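Side-chain contacts in geranylgeranyl pyrophosphate synthase (Corynebacterium glutamicum, PDB 3LK5), which probably joins five-carbon isoprenoid diphosphates by a magnesium-dependent prenyl transfer, as in other members of the FPP/GGPP synthase family: residues 351-354 with 355-359; 302-305 with 306-310; 95-98 with 99-102. All coordinates share one frame; numbering follows the deposited sequence.

Contact 1: residues 351-354 with 355-359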
loop_
_atom_site.group_PDB
_atom_site.type_symbol
_atom_site.label_atom_id
_atom_site.label_comp_id
_atom_site.label_asym_id
_atom_site.label_seq_id
_atom_site.Cartn_x
_atom_site.Cartn_y
_atom_site.Cartn_z
ATOM N N VAL A 351 -20.299 -5.347 29.677
ATOM C CA VAL A 351 -20.817 -6.497 28.958
ATOM C C VAL A 351 -20.151 -7.722 29.569
ATOM O O VAL A 351 -19.156 -7.592 30.285
ATOM C CB VAL A 351 -20.516 -6.379 27.420
ATOM C CG1 VAL A 351 -19.020 -6.303 27.174
ATOM C CG2 VAL A 351 -21.138 -7.537 26.642
ATOM N N ASP A 352 -20.697 -8.902 29.302
ATOM C CA ASP A 352 -20.096 -10.108 29.815
ATOM C C ASP A 352 -18.924 -10.542 28.939
ATOM O O ASP A 352 -19.070 -10.699 27.724
ATOM C CB ASP A 352 -21.126 -11.238 29.960
ATOM C CG ASP A 352 -20.518 -12.495 30.571
ATOM O OD1 ASP A 352 -19.803 -12.380 31.604
ATOM O OD2 ASP A 352 -20.734 -13.594 30.011
ATOM N N ILE A 353 -17.771 -10.727 29.573
ATOM C CA ILE A 353 -16.535 -11.183 28.903
ATOM C C ILE A 353 -15.966 -12.309 29.778
ATOM O O ILE A 353 -16.006 -12.187 31.002
ATOM C CB ILE A 353 -15.530 -10.005 28.820
ATOM C CG1 ILE A 353 -15.964 -9.021 27.741
ATOM C CG2 ILE A 353 -14.103 -10.479 28.527
ATOM C CD1 ILE A 353 -15.293 -7.674 27.869
ATOM N N PRO A 354 -15.442 -13.406 29.174
ATOM C CA PRO A 354 -14.903 -14.462 30.058
ATOM C C PRO A 354 -13.915 -13.842 31.045
ATOM O O PRO A 354 -13.184 -12.896 30.672
ATOM C CB PRO A 354 -14.170 -15.407 29.095
ATOM C CG PRO A 354 -14.825 -15.179 27.759
ATOM C CD PRO A 354 -15.249 -13.722 27.739
ATOM N N ASP A 355 -13.903 -14.340 32.285
ATOM C CA ASP A 355 -13.064 -13.763 33.368
ATOM C C ASP A 355 -11.610 -13.576 32.990
ATOM O O ASP A 355 -11.013 -12.532 33.275
ATOM C CB ASP A 355 -13.074 -14.663 34.627
ATOM C CG ASP A 355 -14.337 -14.533 35.432
ATOM O OD1 ASP A 355 -15.135 -13.632 35.111
ATOM O OD2 ASP A 355 -14.534 -15.336 36.389
ATOM N N GLU A 356 -11.028 -14.615 32.397
ATOM C CA GLU A 356 -9.611 -14.628 32.067
ATOM C C GLU A 356 -9.267 -13.607 30.969
ATOM O O GLU A 356 -8.181 -12.999 30.985
ATOM C CB GLU A 356 -9.165 -16.061 31.707
ATOM C CG GLU A 356 -8.247 -16.216 30.477
ATOM C CD GLU A 356 -6.811 -15.759 30.728
ATOM O OE1 GLU A 356 -6.425 -15.587 31.911
ATOM O OE2 GLU A 356 -6.069 -15.572 29.747
ATOM N N VAL A 357 -10.172 -13.448 30.007
ATOM C CA VAL A 357 -9.986 -12.462 28.945
ATOM C C VAL A 357 -10.066 -11.027 29.504
ATOM O O VAL A 357 -9.213 -10.180 29.194
ATOM C CB VAL A 357 -10.999 -12.668 27.807
ATOM C CG1 VAL A 357 -10.731 -11.673 26.672
ATOM C CG2 VAL A 357 -10.903 -14.131 27.268
ATOM N N ARG A 358 -11.057 -10.772 30.375
ATOM C CA ARG A 358 -11.174 -9.471 31.024
ATOM C C ARG A 358 -9.901 -9.133 31.787
ATOM O O ARG A 358 -9.384 -8.011 31.694
ATOM C CB ARG A 358 -12.387 -9.429 31.970
ATOM C CG ARG A 358 -12.549 -8.084 32.657
ATOM C CD ARG A 358 -13.788 -8.026 33.541
ATOM N NE ARG A 358 -15.020 -7.803 32.779
ATOM C CZ ARG A 358 -15.996 -8.708 32.701
ATOM N NH1 ARG A 358 -15.844 -9.873 33.327
ATOM N NH2 ARG A 358 -17.110 -8.471 32.008
ATOM N N ALA A 359 -9.424 -10.108 32.568
ATOM C CA ALA A 359 -8.220 -9.960 33.371
ATOM C C ALA A 359 -7.039 -9.566 32.517
ATOM O O ALA A 359 -6.254 -8.671 32.848
ATOM C CB ALA A 359 -7.917 -11.282 34.155
#
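Arg-358 N donates to Pro-354 O over 3.0 Å, nearly straight at 170°, which makes the carbonyl of Pro-354 the first acceptor of the helix that runs on from Asp-355. Ahead of it, residues 351-353 run extended, though in no regular strand, and the side chain of Arg-358 reaches back alongside them. The arginine leaves the helix with CG anti to its own backbone N (chi1 -180°) and then bends at chi3, so that the guanidinium lies against the loop. Ile-353 CB sits over one face of that group, off toward the rim, 3.9 Å from Arg-358 NH2. At the guanidinium edge, Val-351 O lies 2.8 Å from Arg-358 NH2. The same nitrogen is hydrogen-bonded to Leu-348 O, while NE faces Asp-349 in a long, weak ion pair.

The arrangement is a helix N-terminus with proline at the N-cap, here opening helix 355-369 after the loop from helix 329-347. Its apolar side is carried by Val-357. Ile-353 CG2 meets Val-357 CB at 3.9 Å, the two side chains crossing at about a right angle. Pro-354, in contrast, lies alongside the valine and points the same way, its ring carbon CB 4.0 Å from Val-357 CG2. Beyond these pairs Val-357 packs on Leu-75 and Ala-76 of helix 65-78, and Ile-353 on Leu-238 of helix 236-263.

Contact 2: residues 302-305 with 306-310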
loop_
_atom_site.group_PDB
_atom_site.type_symbol
_atom_site.label_atom_id
_atom_site.label_comp_id
_atom_site.label_asym_id
_atom_site.label_seq_id
_atom_site.Cartn_x
_atom_site.Cartn_y
_atom_site.Cartn_z
ATOM N N THR A 302 9.864 30.753 23.837
ATOM C CA THR A 302 10.697 31.035 22.665
ATOM C C THR A 302 11.763 29.962 22.433
ATOM O O THR A 302 11.909 29.449 21.298
ATOM C CB THR A 302 11.337 32.442 22.792
ATOM O OG1 THR A 302 10.289 33.418 22.804
ATOM C CG2 THR A 302 12.311 32.724 21.647
ATOM N N ALA A 303 12.480 29.615 23.507
ATOM C CA ALA A 303 13.489 28.541 23.509
ATOM C C ALA A 303 12.921 27.178 23.087
ATOM O O ALA A 303 13.537 26.479 22.271
ATOM C CB ALA A 303 14.183 28.448 24.887
ATOM N N ILE A 304 11.737 26.816 23.582
ATOM C CA ILE A 304 11.046 25.581 23.101
ATOM C C ILE A 304 10.691 25.648 21.599
ATOM O O ILE A 304 11.000 24.730 20.815
ATOM C CB ILE A 304 9.779 25.252 23.933
ATOM C CG1 ILE A 304 10.125 25.027 25.422
ATOM C CG2 ILE A 304 9.077 23.993 23.397
ATOM C CD1 ILE A 304 8.897 25.045 26.328
ATOM N N ARG A 305 10.039 26.733 21.199
ATOM C CA ARG A 305 9.715 26.950 19.776
ATOM C C ARG A 305 10.922 26.902 18.851
ATOM O O ARG A 305 10.860 26.280 17.785
ATOM C CB ARG A 305 8.985 28.264 19.583
ATOM C CG ARG A 305 7.521 28.096 19.723
ATOM C CD ARG A 305 6.781 29.379 19.506
ATOM N NE ARG A 305 5.411 29.133 19.903
ATOM C CZ ARG A 305 4.831 29.640 20.978
ATOM N NH1 ARG A 305 3.581 29.302 21.247
ATOM N NH2 ARG A 305 5.484 30.486 21.771
ATOM N N ALA A 306 12.008 27.540 19.262
ATOM C CA ALA A 306 13.207 27.635 18.437
ATOM C C ALA A 306 13.915 26.300 18.359
ATOM O O ALA A 306 14.561 25.998 17.358
ATOM C CB ALA A 306 14.154 28.701 18.978
ATOM N N GLY A 307 13.778 25.497 19.407
ATOM C CA GLY A 307 14.569 24.289 19.553
ATOM C C GLY A 307 13.969 23.002 19.000
ATOM O O GLY A 307 14.706 22.160 18.508
ATOM N N VAL A 308 12.653 22.834 19.087
ATOM C CA VAL A 308 12.031 21.544 18.717
ATOM C C VAL A 308 12.174 21.217 17.239
ATOM O O VAL A 308 11.841 22.036 16.373
ATOM C CB VAL A 308 10.544 21.414 19.131
ATOM C CG1 VAL A 308 10.409 21.423 20.658
ATOM C CG2 VAL A 308 9.669 22.494 18.461
ATOM N N GLY A 309 12.683 20.014 16.973
ATOM C CA GLY A 309 12.877 19.519 15.607
ATOM C C GLY A 309 14.071 20.158 14.931
ATOM O O GLY A 309 14.291 19.952 13.738
ATOM N N LYS A 310 14.839 20.935 15.697
ATOM C CA LYS A 310 15.990 21.674 15.162
ATOM C C LYS A 310 17.280 21.415 15.938
ATOM O O LYS A 310 18.359 21.449 15.363
ATOM C CB LYS A 310 15.695 23.179 15.105
ATOM C CG LYS A 310 14.558 23.546 14.153
ATOM C CD LYS A 310 14.202 25.018 14.246
ATOM C CE LYS A 310 12.707 25.236 14.069
ATOM N NZ LYS A 310 12.315 26.585 14.565
#
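Ile-304 and Val-308, one helical turn apart, form the close-packed side of this helix end. Ile-304 CG2 is 4.0 Å from Val-308 CG1, the side chains crossing obliquely. With chi1 at -65°, the valine sets both methyls beside the carbonyl of Ile-304: CG1 is 3.4 Å from Ile-304 O and CG2 3.5 Å from the same oxygen. That oxygen also accepts from Val-308 N at 3.1 Å and 156°, and weakly from Gly-307 N. Gly-307 N has a second weak bond, to Ala-303 O at only 127°, so the bonding weakens at Gly-307, one residue before Val-308 leaves helical phi/psi, although Val-308 N itself is well bonded.

The other side is looser and turned to solvent. Ala-306 is exposed; its CB lies 3.3 Å from Thr-302 O. Past Gly-309, whose phi is positive, exposed Lys-310 folds back until its NZ is 3.5 Å from Arg-305 O. The extended Arg-305 instead carries its guanidinium away to salt bridges with Glu-203 and Asp-294.

The end of helix 298-307 touches two others: Ile-304 and Val-308 rest on Leu-286 of helix 284-296, while Ala-303 and Ile-304 meet His-323 of helix 314-326.

Contact 3: residues 95-98 with 99-102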
loop_
_atom_site.group_PDB
_atom_site.type_symbol
_atom_site.label_atom_id
_atom_site.label_comp_id
_atom_site.label_asym_id
_atom_site.label_seq_id
_atom_site.Cartn_x
_atom_site.Cartn_y
_atom_site.Cartn_z
ATOM N N ALA A 95 -2.305 -11.974 12.698
ATOM C CA ALA A 95 -0.903 -11.741 12.369
ATOM C C ALA A 95 -0.729 -10.810 11.178
ATOM O O ALA A 95 0.295 -10.114 11.082
ATOM C CB ALA A 95 -0.191 -13.105 12.080
ATOM N N SER A 96 -1.721 -10.783 10.283
ATOM C CA SER A 96 -1.624 -9.938 9.064
ATOM C C SER A 96 -1.417 -8.456 9.448
ATOM O O SER A 96 -0.843 -7.675 8.683
ATOM C CB SER A 96 -2.878 -10.081 8.181
ATOM O OG SER A 96 -3.973 -9.408 8.804
ATOM N N LEU A 97 -1.911 -8.061 10.624
ATOM C CA LEU A 97 -1.685 -6.703 11.120
ATOM C C LEU A 97 -0.222 -6.301 11.215
ATOM O O LEU A 97 0.099 -5.118 11.083
ATOM C CB LEU A 97 -2.332 -6.513 12.504
ATOM C CG LEU A 97 -3.849 -6.723 12.488
ATOM C CD1 LEU A 97 -4.394 -6.535 13.897
ATOM C CD2 LEU A 97 -4.544 -5.715 11.549
ATOM N N GLU A 98 0.675 -7.271 11.438
ATOM C CA GLU A 98 2.110 -6.954 11.442
ATOM C C GLU A 98 2.614 -6.443 10.088
ATOM O O GLU A 98 3.573 -5.661 10.032
ATOM C CB GLU A 98 2.934 -8.183 11.828
ATOM C CG GLU A 98 2.731 -8.543 13.294
ATOM C CD GLU A 98 3.097 -7.338 14.216
ATOM O OE1 GLU A 98 4.248 -6.836 14.172
ATOM O OE2 GLU A 98 2.222 -6.841 14.918
ATOM N N PHE A 99 2.002 -6.907 9.000
ATOM C CA PHE A 99 2.410 -6.360 7.688
ATOM C C PHE A 99 1.956 -4.918 7.479
ATOM O O PHE A 99 2.662 -4.123 6.850
ATOM C CB PHE A 99 1.932 -7.267 6.558
ATOM C CG PHE A 99 2.803 -8.445 6.322
ATOM C CD1 PHE A 99 4.129 -8.279 5.926
ATOM C CD2 PHE A 99 2.287 -9.725 6.430
ATOM C CE1 PHE A 99 4.941 -9.379 5.650
ATOM C CE2 PHE A 99 3.087 -10.831 6.161
ATOM C CZ PHE A 99 4.431 -10.640 5.774
ATOM N N ILE A 100 0.780 -4.576 7.993
ATOM C CA ILE A 100 0.336 -3.180 7.954
ATOM C C ILE A 100 1.342 -2.369 8.738
ATOM O O ILE A 100 1.801 -1.318 8.272
ATOM C CB ILE A 100 -1.060 -2.988 8.550
ATOM C CG1 ILE A 100 -2.058 -3.830 7.750
ATOM C CG2 ILE A 100 -1.471 -1.469 8.474
ATOM C CD1 ILE A 100 -3.508 -3.645 8.213
ATOM N N GLN A 101 1.692 -2.863 9.926
ATOM C CA GLN A 101 2.631 -2.102 10.763
ATOM C C GLN A 101 4.013 -1.996 10.129
ATOM O O GLN A 101 4.695 -0.966 10.298
ATOM C CB GLN A 101 2.715 -2.751 12.158
ATOM C CG GLN A 101 3.781 -2.154 13.095
ATOM C CD GLN A 101 3.467 -0.760 13.610
ATOM O OE1 GLN A 101 2.562 -0.040 13.127
ATOM N NE2 GLN A 101 4.241 -0.352 14.615
ATOM N N ALA A 102 4.456 -3.063 9.460
ATOM C CA ALA A 102 5.744 -3.005 8.777
ATOM C C ALA A 102 5.719 -1.878 7.744
ATOM O O ALA A 102 6.676 -1.090 7.660
ATOM C CB ALA A 102 6.094 -4.311 8.124
#
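The ring of Phe-99 has Ser-96 O at its edge, near the ring plane, while the carbonyl carbon of Glu-98 approaches it obliquely. From beyond this helix the ring of Phe-32 meets it with the planes at about 60°, and Leu-29 and Ala-159 also pack on the phenylalanine. These are successive turns of helix 87-111, buried here in the all-helical prenyl synthase fold; farther along it runs into the aspartate-rich DDxxD motif, whose Asp-108, on the helix, and Asp-112, just past its end, bind magnesium.

The first torsion of Phe-99 sets CG beside its backbone N and leads the ring out from the helix, while its CB stays 3.5 Å from Ser-96 O. The backbone here is tightened: Phe-99 N donates to Ser-96 O, three residues back, at 3.0 Å and 135°, with the donor 56° above the carbonyl plane. The next bonds return to the four-residue spacing, Gln-101 N reaching Leu-97 O at 3.0 Å.

On another side of the helix Leu-97 and Ile-100 lie side by side, pointing the same way, with Leu-97 CD2 4.1 Å from Ile-100 CD1. Both rest on Met-183 of helix 170-199.

The polar side chains are held from outside the turn. Glu-98 bends at chi2 and forms a salt bridge through OE1 with Arg-64, a charge partner for a buried carboxylate. Gln-101 OE1 is hydrogen-bonded to Tyr-219 OH; a glycerol lies about 3 Å from this side chain. Closing the turn, Ala-102 N donates to Glu-98 O at 2.8 Å, and Ala-102 CB lies 3.4 Å from that same oxygen.

How the contacts relate
The three contacts are separate along the chain and in space. Contact 3 comes first and lies innermost, its centre about 10 Å from the centre of the chain, against about 23 Å for contact 1 and 28 Å for contact 2. Contacts 1 and 2 fall on opposite sides of that centre, 46 Å apart between centres. Contact 3 alone is near the magnesium site, which holds no metal in this chain: the side chain of Gln-101 is about 7 Å from that of Asp-108 and about 11 Å from that of Asp-112. Helix 65-78 links two of them, since Val-357 of contact 1 and Leu-97 of contact 3 both pack on it, although their nearest atoms stay about 15 Å apart.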